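PDB 6MDX: DNA-dependent metalloprotease SPRTN from Homo sapiens, which cleaves proteins covalently cross-linked to DNA, acting as a DNA-dependent zinc metalloendopeptidase that clears these lesions during DNA synthesis and so protects the genome. Local coordinates for residues V12-D17 and R71-L76; G32-V37 and H86-V91; V39-R44 and L63-L68; E104-M109 and I120-T125. All coordinates share one frame; numbering follows the deposited sequence.

Contact 1. Residues V12-D17 and R71-L76; sequences VDPTPD and RPRKDL
Where the 73-91 helix of the SprT-like protease domain begins, Arg73 in its first turn grips the loop that leads into the 18-29 helix. The side chain of Arg73 reaches over Asp13 and donates from NH2 to the carbonyl O of Val12 (2.8 Å). The bond is bent, 140° at the hydrogen, with the oxygen tilted out of the guanidinium plane; the donor also stands above the Val12 carbonyl plane. With CG lodged between the backbone N and the carbonyl carbon (chi1 65°) and a further bend at chi3, the guanidinium lies with one face against Asp13, whose CB sits 3.6 Å from Arg73 CZ. The carboxylate and guanidinium planes are nearly parallel, stacked 13° apart; the opposite charges of Asp13 OD2 and Arg73 NH1, 4.1 Å apart, would attract, although no N-H points at the oxygen. Asp13 spends its OD1 on its own loop, accepting from Thr15 N at 3.0 Å in an Asx turn. One water bridges the segments, accepting from Asp13 N and donating to Arg71 O. Further along, Pro16 CB meets Leu76 CD2 at 3.8 Å, an apolar pair that continues inward to Trp41. Arg73 NE also donates to the carbonyl O of Leu11. A long, flat, many-donor side chain suits this place: it binds successive loop carbonyls while its face stays stacked, which would restrict its rotation, and the nearby carboxylate probably stabilises its positive charge.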
loop_
_atom_site.group_PDB
_atom_site.type_symbol
_atom_site.label_atom_id
_atom_site.label_comp_id
_atom_site.label_asym_id
_atom_site.label_seq_id
_atom_site.Cartn_x
_atom_site.Cartn_y
_atom_site.Cartn_z
ATOM N N VAL A 12 1.121 18.357 -8.820
ATOM C CA VAL A 12 0.937 18.222 -7.390
ATOM C C VAL A 12 -0.419 18.824 -7.014
ATOM O O VAL A 12 -0.905 19.806 -7.633
ATOM C CB VAL A 12 2.089 18.874 -6.598
ATOM C CG1 VAL A 12 1.928 18.720 -5.106
ATOM C CG2 VAL A 12 3.409 18.274 -7.041
ATOM N N ASP A 13 -1.083 18.179 -6.069
ATOM C CA ASP A 13 -2.292 18.726 -5.469
ATOM C C ASP A 13 -1.907 19.323 -4.119
ATOM O O ASP A 13 -1.567 18.585 -3.196
ATOM C CB ASP A 13 -3.401 17.690 -5.314
ATOM C CG ASP A 13 -4.701 18.261 -4.755
ATOM O OD1 ASP A 13 -4.748 19.480 -4.396
ATOM O OD2 ASP A 13 -5.660 17.491 -4.684
ATOM N N PRO A 14 -1.971 20.673 -3.999
ATOM C CA PRO A 14 -1.594 21.393 -2.783
ATOM C C PRO A 14 -2.379 20.925 -1.551
ATOM O O PRO A 14 -1.874 20.922 -0.463
ATOM C CB PRO A 14 -1.970 22.861 -3.069
ATOM C CG PRO A 14 -2.115 22.974 -4.562
ATOM C CD PRO A 14 -2.419 21.582 -5.068
ATOM N N THR A 15 -3.606 20.462 -1.781
ATOM C CA THR A 15 -4.599 20.287 -0.768
ATOM C C THR A 15 -5.392 19.023 -1.055
ATOM O O THR A 15 -6.588 19.087 -1.287
ATOM C CB THR A 15 -5.549 21.496 -0.745
ATOM O OG1 THR A 15 -6.087 21.642 -2.056
ATOM C CG2 THR A 15 -4.871 22.784 -0.341
ATOM N N PRO A 16 -4.753 17.837 -1.071
ATOM C CA PRO A 16 -5.455 16.617 -1.414
ATOM C C PRO A 16 -6.442 16.326 -0.291
ATOM O O PRO A 16 -6.187 16.637 0.901
ATOM C CB PRO A 16 -4.347 15.560 -1.480
ATOM C CG PRO A 16 -3.294 16.094 -0.572
ATOM C CD PRO A 16 -3.343 17.599 -0.734
ATOM N N ASP A 17 -7.588 15.765 -0.660
ATOM C CA ASP A 17 -8.579 15.410 0.303
ATOM C C ASP A 17 -8.726 13.887 0.297
ATOM O O ASP A 17 -9.479 13.342 -0.483
ATOM C CB ASP A 17 -9.916 16.095 0.036
ATOM C CG ASP A 17 -10.994 15.830 1.069
ATOM O OD1 ASP A 17 -10.864 14.897 1.918
ATOM O OD2 ASP A 17 -11.973 16.593 1.045
ATOM N N ARG A 71 4.241 14.795 -4.478
ATOM C CA ARG A 71 4.269 14.138 -5.749
ATOM C C ARG A 71 3.034 14.513 -6.554
ATOM O O ARG A 71 2.054 14.977 -5.976
ATOM C CB ARG A 71 4.294 12.623 -5.560
ATOM C CG ARG A 71 5.650 12.140 -5.056
ATOM C CD ARG A 71 5.875 10.710 -5.414
ATOM N NE ARG A 71 6.400 10.597 -6.752
ATOM C CZ ARG A 71 7.659 10.843 -7.087
ATOM N NH1 ARG A 71 8.534 11.144 -6.137
ATOM N NH2 ARG A 71 7.982 10.904 -8.371
ATOM N N PRO A 72 3.083 14.327 -7.886
ATOM C CA PRO A 72 1.918 14.551 -8.745
ATOM C C PRO A 72 0.720 13.762 -8.201
ATOM O O PRO A 72 0.857 12.685 -7.649
ATOM C CB PRO A 72 2.406 13.965 -10.076
ATOM C CG PRO A 72 3.893 14.171 -10.087
ATOM C CD PRO A 72 4.270 13.894 -8.653
ATOM N N ARG A 73 -0.498 14.272 -8.407
ATOM C CA ARG A 73 -1.678 13.657 -7.862
ATOM C C ARG A 73 -1.904 12.246 -8.411
ATOM O O ARG A 73 -2.438 11.438 -7.677
ATOM C CB ARG A 73 -2.912 14.537 -7.996
ATOM C CG ARG A 73 -3.342 14.781 -9.405
ATOM C CD ARG A 73 -4.316 15.957 -9.395
ATOM N NE ARG A 73 -3.613 17.207 -9.078
ATOM C CZ ARG A 73 -4.214 18.348 -8.778
ATOM N NH1 ARG A 73 -5.536 18.379 -8.689
ATOM N NH2 ARG A 73 -3.504 19.445 -8.592
ATOM N N LYS A 74 -1.410 11.923 -9.598
ATOM C CA LYS A 74 -1.506 10.555 -10.094
ATOM C C LYS A 74 -0.848 9.545 -9.134
ATOM O O LYS A 74 -1.278 8.432 -9.025
ATOM C CB LYS A 74 -0.835 10.401 -11.445
ATOM C CG LYS A 74 0.633 10.675 -11.539
ATOM C CD LYS A 74 1.080 10.572 -12.974
ATOM C CE LYS A 74 2.572 10.412 -13.103
ATOM N NZ LYS A 74 2.955 10.564 -14.526
ATOM N N ASP A 75 0.221 9.951 -8.447
ATOM C CA ASP A 75 0.939 9.008 -7.546
ATOM C C ASP A 75 0.110 8.729 -6.300
ATOM O O ASP A 75 0.022 7.575 -5.861
ATOM C CB ASP A 75 2.355 9.536 -7.217
ATOM C CG ASP A 75 3.259 9.582 -8.441
ATOM O OD1 ASP A 75 3.045 8.799 -9.402
ATOM O OD2 ASP A 75 4.241 10.360 -8.422
ATOM N N LEU A 76 -0.512 9.746 -5.718
ATOM C CA LEU A 76 -1.396 9.531 -4.593
ATOM C C LEU A 76 -2.567 8.633 -5.023
ATOM O O LEU A 76 -2.881 7.677 -4.355
ATOM C CB LEU A 76 -1.963 10.839 -4.045
ATOM C CG LEU A 76 -3.114 10.686 -3.052
ATOM C CD1 LEU A 76 -2.688 9.892 -1.861
ATOM C CD2 LEU A 76 -3.698 12.023 -2.605
HETATM O O HOH W 1 -0.609 15.538 -5.077
HETATM O O HOH W 2 -5.360 21.373 -7.195
#

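Contact 2. Residues G32-V37 and H86-V91; sequences GQLEAV and HAYLFV. With ZN (zinc ion), chain E.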
loop_
_atom_site.group_PDB
_atom_site.type_symbol
_atom_site.label_atom_id
_atom_site.label_comp_id
_atom_site.label_asym_id
_atom_site.label_seq_id
_atom_site.Cartn_x
_atom_site.Cartn_y
_atom_site.Cartn_z
ATOM N N GLY A 32 -19.227 0.148 -3.561
ATOM C CA GLY A 32 -19.563 0.500 -2.190
ATOM C C GLY A 32 -19.083 -0.468 -1.111
ATOM O O GLY A 32 -19.364 -0.293 0.078
ATOM N N GLN A 33 -18.332 -1.509 -1.466
ATOM C CA GLN A 33 -18.041 -2.598 -0.575
ATOM C C GLN A 33 -16.917 -2.331 0.437
ATOM O O GLN A 33 -16.715 -3.135 1.319
ATOM C CB GLN A 33 -17.736 -3.866 -1.354
ATOM C CG GLN A 33 -18.930 -4.390 -2.158
ATOM C CD GLN A 33 -18.631 -5.690 -2.849
ATOM O OE1 GLN A 33 -18.442 -5.682 -4.054
ATOM N NE2 GLN A 33 -18.490 -6.757 -2.079
ATOM N N LEU A 34 -16.250 -1.197 0.336
ATOM C CA LEU A 34 -15.095 -0.888 1.266
ATOM C C LEU A 34 -15.519 0.132 2.313
ATOM O O LEU A 34 -14.686 0.802 2.895
ATOM C CB LEU A 34 -13.940 -0.348 0.444
ATOM C CG LEU A 34 -13.396 -1.321 -0.586
ATOM C CD1 LEU A 34 -12.216 -0.706 -1.339
ATOM C CD2 LEU A 34 -12.985 -2.595 0.092
ATOM N N GLU A 35 -16.819 0.194 2.599
ATOM C CA GLU A 35 -17.363 1.149 3.602
ATOM C C GLU A 35 -16.622 1.078 4.951
ATOM O O GLU A 35 -16.373 2.130 5.543
ATOM C CB GLU A 35 -18.858 0.850 3.790
ATOM C CG GLU A 35 -19.657 1.919 4.518
ATOM C CD GLU A 35 -21.164 1.643 4.491
ATOM O OE1 GLU A 35 -21.827 1.904 5.510
ATOM O OE2 GLU A 35 -21.643 1.161 3.441
ATOM N N ALA A 36 -16.313 -0.115 5.487
ATOM C CA ALA A 36 -15.713 -0.344 6.808
ATOM C C ALA A 36 -14.167 -0.247 6.821
ATOM O O ALA A 36 -13.519 -0.568 7.829
ATOM C CB ALA A 36 -16.104 -1.717 7.288
ATOM N N VAL A 37 -13.555 0.090 5.689
ATOM C CA VAL A 37 -12.093 0.231 5.589
ATOM C C VAL A 37 -11.716 1.657 5.982
ATOM O O VAL A 37 -12.346 2.630 5.585
ATOM C CB VAL A 37 -11.633 -0.100 4.154
ATOM C CG1 VAL A 37 -10.153 0.170 3.949
ATOM C CG2 VAL A 37 -11.982 -1.537 3.796
ATOM N N HIS A 86 -6.106 -4.352 -2.838
ATOM C CA HIS A 86 -5.780 -5.328 -1.760
ATOM C C HIS A 86 -6.902 -5.397 -0.722
ATOM O O HIS A 86 -7.250 -6.470 -0.240
ATOM C CB HIS A 86 -4.430 -4.995 -1.084
ATOM C CG HIS A 86 -3.204 -5.198 -1.930
ATOM N ND1 HIS A 86 -2.891 -6.378 -2.528
ATOM C CD2 HIS A 86 -2.162 -4.368 -2.194
ATOM C CE1 HIS A 86 -1.712 -6.249 -3.145
ATOM N NE2 HIS A 86 -1.252 -5.019 -2.972
ATOM N N ALA A 87 -7.416 -4.264 -0.284
ATOM C CA ALA A 87 -8.464 -4.228 0.705
ATOM C C ALA A 87 -9.718 -4.988 0.183
ATOM O O ALA A 87 -10.336 -5.705 0.936
ATOM C CB ALA A 87 -8.819 -2.830 1.027
ATOM N N TYR A 88 -10.085 -4.734 -1.071
ATOM C CA TYR A 88 -11.271 -5.396 -1.664
ATOM C C TYR A 88 -11.087 -6.916 -1.665
ATOM O O TYR A 88 -12.022 -7.636 -1.299
ATOM C CB TYR A 88 -11.505 -4.876 -3.079
ATOM C CG TYR A 88 -12.777 -5.420 -3.692
ATOM C CD1 TYR A 88 -13.992 -4.845 -3.379
ATOM C CD2 TYR A 88 -12.762 -6.563 -4.476
ATOM C CE1 TYR A 88 -15.173 -5.350 -3.900
ATOM C CE2 TYR A 88 -13.931 -7.065 -5.021
ATOM C CZ TYR A 88 -15.129 -6.443 -4.742
ATOM O OH TYR A 88 -16.330 -7.012 -5.165
ATOM N N LEU A 89 -9.921 -7.421 -2.077
ATOM C CA LEU A 89 -9.699 -8.867 -2.064
ATOM C C LEU A 89 -9.797 -9.411 -0.636
ATOM O O LEU A 89 -10.320 -10.507 -0.410
ATOM C CB LEU A 89 -8.371 -9.213 -2.758
ATOM C CG LEU A 89 -8.261 -8.811 -4.229
ATOM C CD1 LEU A 89 -6.899 -9.107 -4.815
ATOM C CD2 LEU A 89 -9.361 -9.479 -5.059
ATOM N N PHE A 90 -9.322 -8.661 0.361
ATOM C CA PHE A 90 -9.456 -9.065 1.741
ATOM C C PHE A 90 -10.917 -9.133 2.155
ATOM O O PHE A 90 -11.323 -10.168 2.721
ATOM C CB PHE A 90 -8.665 -8.147 2.688
ATOM C CG PHE A 90 -8.961 -8.415 4.138
ATOM C CD1 PHE A 90 -8.415 -9.530 4.750
ATOM C CD2 PHE A 90 -9.770 -7.559 4.871
ATOM C CE1 PHE A 90 -8.683 -9.771 6.094
ATOM C CE2 PHE A 90 -10.038 -7.807 6.207
ATOM C CZ PHE A 90 -9.520 -8.931 6.798
ATOM N N VAL A 91 -11.664 -8.034 1.956
ATOM C CA VAL A 91 -13.030 -7.866 2.476
ATOM C C VAL A 91 -13.935 -8.945 1.852
ATOM O O VAL A 91 -14.913 -9.333 2.447
ATOM C CB VAL A 91 -13.516 -6.422 2.215
ATOM C CG1 VAL A 91 -15.031 -6.280 2.152
ATOM C CG2 VAL A 91 -12.895 -5.484 3.250
HETATM ZN ZN ZN E . 0.605 -4.325 -3.552
#
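Two overlapping type I turns, Gly32 to Glu35 and Leu34 to Val37, carry the chain past the last turns of the 73-91 helix, bringing the CA atoms of Leu34 and Tyr88 to 6.6 Å. Leu34 sends CD2 against the helix backbone, 3.7 Å from Tyr88 CA, and the same methyl touches the side chains of Ala87, Tyr88 and Val91. The small methyl of Ala87 lets the loop come close, while Val37 CG2 meets Val91 CG2 at 4.1 Å. Tyr88 supplies the polar link: with CG anti to the backbone N (chi1 -175°) the ring swings out toward the loop, where its OH donates to Gln33 OE1 at 2.7 Å. That oxygen lies at the ring edge, with the amide turned almost perpendicular to the ring (84°). Gln33, extended beyond CG, has the length to reach the tyrosine hydroxyl at the surface. On another side of the helix His86 binds the catalytic zinc through NE2 at 2.1 Å, beside His82 and His101. The loop thus packs on the helix carrying the HExxH motif of a zincin-type metalloprotease, with Glu83 as its active-site glutamate.

Contact 3. Residues V39-R44 and L63-L68; sequences VKWSVR and LSEPLL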
loop_
_atom_site.group_PDB
_atom_site.type_symbol
_atom_site.label_atom_id
_atom_site.label_comp_id
_atom_site.label_asym_id
_atom_site.label_seq_id
_atom_site.Cartn_x
_atom_site.Cartn_y
_atom_site.Cartn_z
ATOM N N VAL A 39 -8.932 4.594 5.957
ATOM C CA VAL A 39 -7.762 5.090 5.239
ATOM C C VAL A 39 -7.250 6.336 5.958
ATOM O O VAL A 39 -8.006 7.228 6.309
ATOM C CB VAL A 39 -8.022 5.410 3.757
ATOM C CG1 VAL A 39 -8.856 6.672 3.537
ATOM C CG2 VAL A 39 -6.698 5.549 3.025
ATOM N N LYS A 40 -5.934 6.394 6.208
ATOM C CA LYS A 40 -5.321 7.549 6.851
ATOM C C LYS A 40 -3.941 7.831 6.261
ATOM O O LYS A 40 -3.293 6.901 5.779
ATOM C CB LYS A 40 -5.177 7.332 8.360
ATOM C CG LYS A 40 -6.510 7.204 9.096
ATOM C CD LYS A 40 -6.373 6.944 10.557
ATOM C CE LYS A 40 -7.724 6.981 11.269
ATOM N NZ LYS A 40 -8.287 8.347 11.379
ATOM N N TRP A 41 -3.520 9.105 6.369
ATOM C CA TRP A 41 -2.156 9.484 6.198
ATOM C C TRP A 41 -1.338 8.952 7.360
ATOM O O TRP A 41 -1.802 8.858 8.505
ATOM C CB TRP A 41 -1.994 10.983 6.138
ATOM C CG TRP A 41 -2.537 11.656 4.924
ATOM C CD1 TRP A 41 -3.677 12.416 4.848
ATOM C CD2 TRP A 41 -1.957 11.693 3.617
ATOM N NE1 TRP A 41 -3.833 12.921 3.583
ATOM C CE2 TRP A 41 -2.796 12.487 2.808
ATOM C CE3 TRP A 41 -0.838 11.096 3.039
ATOM C CZ2 TRP A 41 -2.533 12.684 1.459
ATOM C CZ3 TRP A 41 -0.533 11.357 1.728
ATOM C CH2 TRP A 41 -1.389 12.118 0.942
ATOM N N SER A 42 -0.081 8.617 7.028
ATOM C CA SER A 42 0.960 8.370 8.025
ATOM C C SER A 42 2.023 9.461 7.868
ATOM O O SER A 42 2.578 9.613 6.796
ATOM C CB SER A 42 1.516 7.007 7.873
ATOM O OG SER A 42 2.673 6.904 8.700
ATOM N N VAL A 43 2.348 10.200 8.926
ATOM C CA VAL A 43 3.320 11.301 8.740
ATOM C C VAL A 43 4.753 10.779 8.887
ATOM O O VAL A 43 5.664 11.441 8.371
ATOM C CB VAL A 43 3.065 12.510 9.664
ATOM C CG1 VAL A 43 1.648 13.036 9.518
ATOM C CG2 VAL A 43 3.402 12.194 11.111
ATOM N N ARG A 44 4.980 9.622 9.503
ATOM C CA ARG A 44 6.354 9.116 9.618
ATOM C C ARG A 44 6.717 7.938 8.714
ATOM O O ARG A 44 7.901 7.549 8.653
ATOM C CB ARG A 44 6.713 8.647 11.028
ATOM C CG ARG A 44 6.954 9.774 12.020
ATOM C CD ARG A 44 7.193 9.162 13.414
ATOM N NE ARG A 44 8.396 8.338 13.521
ATOM C CZ ARG A 44 8.612 7.455 14.481
ATOM N NH1 ARG A 44 7.669 7.239 15.399
ATOM N NH2 ARG A 44 9.773 6.820 14.535
ATOM N N LEU A 63 -1.246 5.797 3.865
ATOM C CA LEU A 63 -0.475 6.414 2.808
ATOM C C LEU A 63 0.617 7.300 3.392
ATOM O O LEU A 63 0.371 8.032 4.336
ATOM C CB LEU A 63 -1.421 7.260 1.966
ATOM C CG LEU A 63 -2.503 6.433 1.272
ATOM C CD1 LEU A 63 -3.468 7.351 0.604
ATOM C CD2 LEU A 63 -1.886 5.474 0.248
ATOM N N SER A 64 1.792 7.266 2.781
ATOM C CA SER A 64 2.957 8.041 3.248
ATOM C C SER A 64 2.828 9.515 2.882
ATOM O O SER A 64 2.979 9.915 1.743
ATOM C CB SER A 64 4.220 7.449 2.678
ATOM O OG SER A 64 5.331 8.268 3.024
ATOM N N GLU A 65 2.667 10.368 3.894
ATOM C CA GLU A 65 2.715 11.778 3.668
ATOM C C GLU A 65 4.117 12.176 3.199
ATOM O O GLU A 65 4.251 12.910 2.238
ATOM C CB GLU A 65 2.286 12.519 4.926
ATOM C CG GLU A 65 1.950 13.966 4.678
ATOM C CD GLU A 65 1.652 14.721 5.965
ATOM O OE1 GLU A 65 0.490 14.668 6.433
ATOM O OE2 GLU A 65 2.602 15.311 6.528
ATOM N N PRO A 66 5.232 11.738 3.822
ATOM C CA PRO A 66 6.552 12.149 3.339
ATOM C C PRO A 66 6.779 11.771 1.871
ATOM O O PRO A 66 7.359 12.611 1.089
ATOM C CB PRO A 66 7.538 11.399 4.265
ATOM C CG PRO A 66 6.742 11.081 5.493
ATOM C CD PRO A 66 5.341 10.850 4.997
ATOM N N LEU A 67 6.305 10.594 1.432
ATOM C CA LEU A 67 6.603 10.147 0.066
ATOM C C LEU A 67 5.619 10.750 -0.931
ATOM O O LEU A 67 6.026 10.894 -2.084
ATOM C CB LEU A 67 6.611 8.636 -0.068
ATOM C CG LEU A 67 7.724 7.917 0.677
ATOM C CD1 LEU A 67 7.615 6.411 0.572
ATOM C CD2 LEU A 67 9.084 8.412 0.193
ATOM N N LEU A 68 4.368 11.013 -0.549
ATOM C CA LEU A 68 3.320 11.378 -1.537
ATOM C C LEU A 68 2.897 12.847 -1.544
ATOM O O LEU A 68 2.391 13.280 -2.594
ATOM C CB LEU A 68 2.093 10.473 -1.333
ATOM C CG LEU A 68 2.331 8.995 -1.606
ATOM C CD1 LEU A 68 1.123 8.186 -1.163
ATOM C CD2 LEU A 68 2.622 8.723 -3.076
#
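Strands 38-42 and 59-64 run parallel here, with Trp41 opposite Leu63 and Ser42 opposite Ser64, at the edge of the mixed three-stranded sheet of the SprT-like domain. Leu63 N donates to Lys40 O and Ser42 N to Leu63 O (2.8 Å); Glu65 N then donates to Ser42 O, carrying the ladder into the first turn of the 65-68 helix. Trp41 and Leu63 share one face of the sheet. The six-membered part of the indole leans over the neighbouring strand, CE3 lying 4.0 Å from Leu63 CB, and CG of Glu65 rests over the rim of one ring face. Leu68 CB comes to the ring edge at CZ3 (4.1 Å). Leu18 and Leu76 also touch Trp41 and Leu63, so broad and branched apolar groups suit this face. On the other face, compact Ser42 and Ser64 both turn their hydroxyls to the backbone of Met45. Ser64 is also the N-cap, its OG accepting from Leu67 N at 3.0 Å.

Contact 4. Residues E104-M109 and I120-T125; sequences EFCKHM and ITVYHT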
loop_
_atom_site.group_PDB
_atom_site.type_symbol
_atom_site.label_atom_id
_atom_site.label_comp_id
_atom_site.label_asym_id
_atom_site.label_seq_id
_atom_site.Cartn_x
_atom_site.Cartn_y
_atom_site.Cartn_z
ATOM N N GLU A 104 -6.170 -12.205 -9.542
ATOM C CA GLU A 104 -7.328 -11.516 -8.917
ATOM C C GLU A 104 -7.033 -10.015 -8.723
ATOM O O GLU A 104 -7.916 -9.144 -8.966
ATOM C CB GLU A 104 -7.747 -12.180 -7.610
ATOM C CG GLU A 104 -8.201 -13.630 -7.773
ATOM C CD GLU A 104 -9.231 -13.762 -8.893
ATOM O OE1 GLU A 104 -8.941 -14.517 -9.879
ATOM O OE2 GLU A 104 -10.265 -13.053 -8.816
ATOM N N PHE A 105 -5.835 -9.674 -8.250
ATOM C CA PHE A 105 -5.385 -8.262 -8.170
ATOM C C PHE A 105 -5.408 -7.611 -9.543
ATOM O O PHE A 105 -5.918 -6.495 -9.744
ATOM C CB PHE A 105 -3.964 -8.165 -7.596
ATOM C CG PHE A 105 -3.522 -6.747 -7.333
ATOM C CD1 PHE A 105 -2.967 -5.967 -8.325
ATOM C CD2 PHE A 105 -3.722 -6.208 -6.070
ATOM C CE1 PHE A 105 -2.619 -4.646 -8.090
ATOM C CE2 PHE A 105 -3.400 -4.869 -5.848
ATOM C CZ PHE A 105 -2.840 -4.114 -6.846
ATOM N N CYS A 106 -4.828 -8.310 -10.532
ATOM C CA CYS A 106 -4.601 -7.758 -11.795
ATOM C C CYS A 106 -5.921 -7.524 -12.546
ATOM O O CYS A 106 -6.007 -6.611 -13.384
ATOM C CB CYS A 106 -3.668 -8.665 -12.603
ATOM S SG CYS A 106 -1.963 -8.589 -12.016
ATOM N N LYS A 107 -6.940 -8.326 -12.269
ATOM C CA LYS A 107 -8.279 -8.110 -12.876
ATOM C C LYS A 107 -8.825 -6.736 -12.486
ATOM O O LYS A 107 -9.235 -5.941 -13.334
ATOM C CB LYS A 107 -9.264 -9.209 -12.527
ATOM C CG LYS A 107 -8.943 -10.528 -13.206
ATOM C CD LYS A 107 -9.687 -11.675 -12.656
ATOM C CE LYS A 107 -8.989 -12.955 -13.064
ATOM N NZ LYS A 107 -9.646 -14.165 -12.527
ATOM N N HIS A 108 -8.796 -6.409 -11.196
ATOM C CA HIS A 108 -9.268 -5.102 -10.771
ATOM C C HIS A 108 -8.382 -3.958 -11.277
ATOM O O HIS A 108 -8.859 -2.870 -11.654
ATOM C CB HIS A 108 -9.369 -5.030 -9.239
ATOM C CG HIS A 108 -10.404 -5.951 -8.681
ATOM N ND1 HIS A 108 -11.751 -5.640 -8.757
ATOM C CD2 HIS A 108 -10.326 -7.167 -8.063
ATOM C CE1 HIS A 108 -12.437 -6.634 -8.248
ATOM N NE2 HIS A 108 -11.581 -7.610 -7.785
HETATM N N MSE A 109 -7.070 -4.162 -11.274
HETATM C CA MSE A 109 -6.135 -3.165 -11.764
HETATM C C MSE A 109 -6.473 -2.803 -13.203
HETATM O O MSE A 109 -6.598 -1.615 -13.576
HETATM C CB MSE A 109 -4.731 -3.759 -11.675
HETATM C CG MSE A 109 -3.710 -2.894 -12.288
HETATM SE SE MSE A 109 -1.966 -3.843 -12.075
HETATM C CE MSE A 109 -2.153 -5.095 -13.603
ATOM N N ILE A 120 -2.486 2.129 -12.605
ATOM C CA ILE A 120 -2.224 1.317 -11.440
ATOM C C ILE A 120 -1.303 0.195 -11.917
ATOM O O ILE A 120 -1.513 -0.331 -13.016
ATOM C CB ILE A 120 -3.510 0.728 -10.848
ATOM C CG1 ILE A 120 -4.512 1.833 -10.512
ATOM C CG2 ILE A 120 -3.250 -0.186 -9.664
ATOM C CD1 ILE A 120 -5.895 1.332 -10.408
ATOM N N THR A 121 -0.278 -0.120 -11.123
ATOM C CA THR A 121 0.658 -1.204 -11.505
ATOM C C THR A 121 0.874 -2.147 -10.332
ATOM O O THR A 121 0.561 -1.798 -9.193
ATOM C CB THR A 121 1.971 -0.606 -12.002
ATOM O OG1 THR A 121 2.500 0.250 -10.982
ATOM C CG2 THR A 121 1.808 0.150 -13.292
ATOM N N VAL A 122 1.434 -3.337 -10.613
ATOM C CA VAL A 122 1.796 -4.278 -9.590
ATOM C C VAL A 122 3.038 -3.790 -8.837
ATOM O O VAL A 122 3.183 -4.168 -7.719
ATOM C CB VAL A 122 2.013 -5.714 -10.107
ATOM C CG1 VAL A 122 0.724 -6.338 -10.636
ATOM C CG2 VAL A 122 3.112 -5.777 -11.164
ATOM N N TYR A 123 3.821 -2.896 -9.452
ATOM C CA TYR A 123 5.156 -2.436 -9.030
ATOM C C TYR A 123 5.083 -0.928 -8.729
ATOM O O TYR A 123 4.210 -0.266 -9.240
ATOM C CB TYR A 123 6.143 -2.784 -10.161
ATOM C CG TYR A 123 5.715 -2.391 -11.565
ATOM C CD1 TYR A 123 5.861 -1.085 -12.010
ATOM C CD2 TYR A 123 5.122 -3.298 -12.438
ATOM C CE1 TYR A 123 5.433 -0.682 -13.262
ATOM C CE2 TYR A 123 4.723 -2.919 -13.724
ATOM C CZ TYR A 123 4.868 -1.603 -14.134
ATOM O OH TYR A 123 4.506 -1.187 -15.391
ATOM N N HIS A 124 6.055 -0.391 -7.980
ATOM C CA HIS A 124 6.131 1.034 -7.578
ATOM C C HIS A 124 6.836 1.846 -8.670
ATOM O O HIS A 124 7.732 1.367 -9.349
ATOM C CB HIS A 124 6.789 1.124 -6.188
ATOM C CG HIS A 124 6.063 0.255 -5.208
ATOM N ND1 HIS A 124 4.673 0.217 -5.157
ATOM C CD2 HIS A 124 6.495 -0.652 -4.298
ATOM C CE1 HIS A 124 4.285 -0.655 -4.246
ATOM N NE2 HIS A 124 5.382 -1.211 -3.704
ATOM N N THR A 125 6.404 3.086 -8.861
ATOM C CA THR A 125 6.815 3.830 -10.039
ATOM C C THR A 125 7.602 5.083 -9.641
ATOM O O THR A 125 7.754 5.954 -10.503
ATOM C CB THR A 125 5.600 4.165 -10.918
ATOM O OG1 THR A 125 4.595 4.735 -10.080
ATOM C CG2 THR A 125 5.024 2.965 -11.635
#
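Val122 CG1 is shared by two side chains of the 103-116 helix, lying 3.8 Å from Cys106 SG and 3.9 Å from the selenium of Met109, which was built as selenomethionine. Met109 carries most of the contact. Extended through chi2 and then bent at chi3 (81°), it passes Ile120 in the opposite direction: CG comes within 3.8 Å of Ile120 CG2, and the bend lays SE along the loop backbone, 3.7 Å from Val122 N. A flexible, unbranched chain suits this course along a peptide, while beta-branched Ile120 and Val122 offer methyl groups to it. Phe105 adds a looser touch, its CD1 4.4 Å from Val122 CG1. No hydrogen bond joins the two segments, so the fit relies on van der Waals contact.

Polar links fix the loop from outside. Ile120 N donates to Asn113 OD1, further along the same helix, and Thr121 O accepts from ND1 of His82, a ligand of the catalytic zinc. The loop thereby serves as second shell to the metal, and its carbonyl would help set the orientation of the imidazole. Phe105 reaches that site as well, its ring meeting those of His82 and His86 and lying edge-to-face with His101. The loop and the 103-116 helix both pack on the 73-91 helix: Phe105 and His108 touch Ile85, and Ile120 touches Leu81.

Overall arrangement
Contact 1 is the surface member of the set, and the other three are partly buried. Contacts 1 and 2 hold different ends of the 73-91 helix, their centres about 23 Å apart, and both combine a polar side-chain bond with apolar pairs. Contact 3 is nested within the chain loops that both close, and joins contact 1 through Leu76 packing on Leu63 and Trp41. It depends on backbone strand pairing, whereas contact 4 has no hydrogen bond between its segments. Contacts 2 and 4 touch at two places: His86 on Phe105 beside the catalytic zinc, and Tyr88 on His108 farther from the metal. Contacts 3 and 4 lie on opposite sides of the chain's centre.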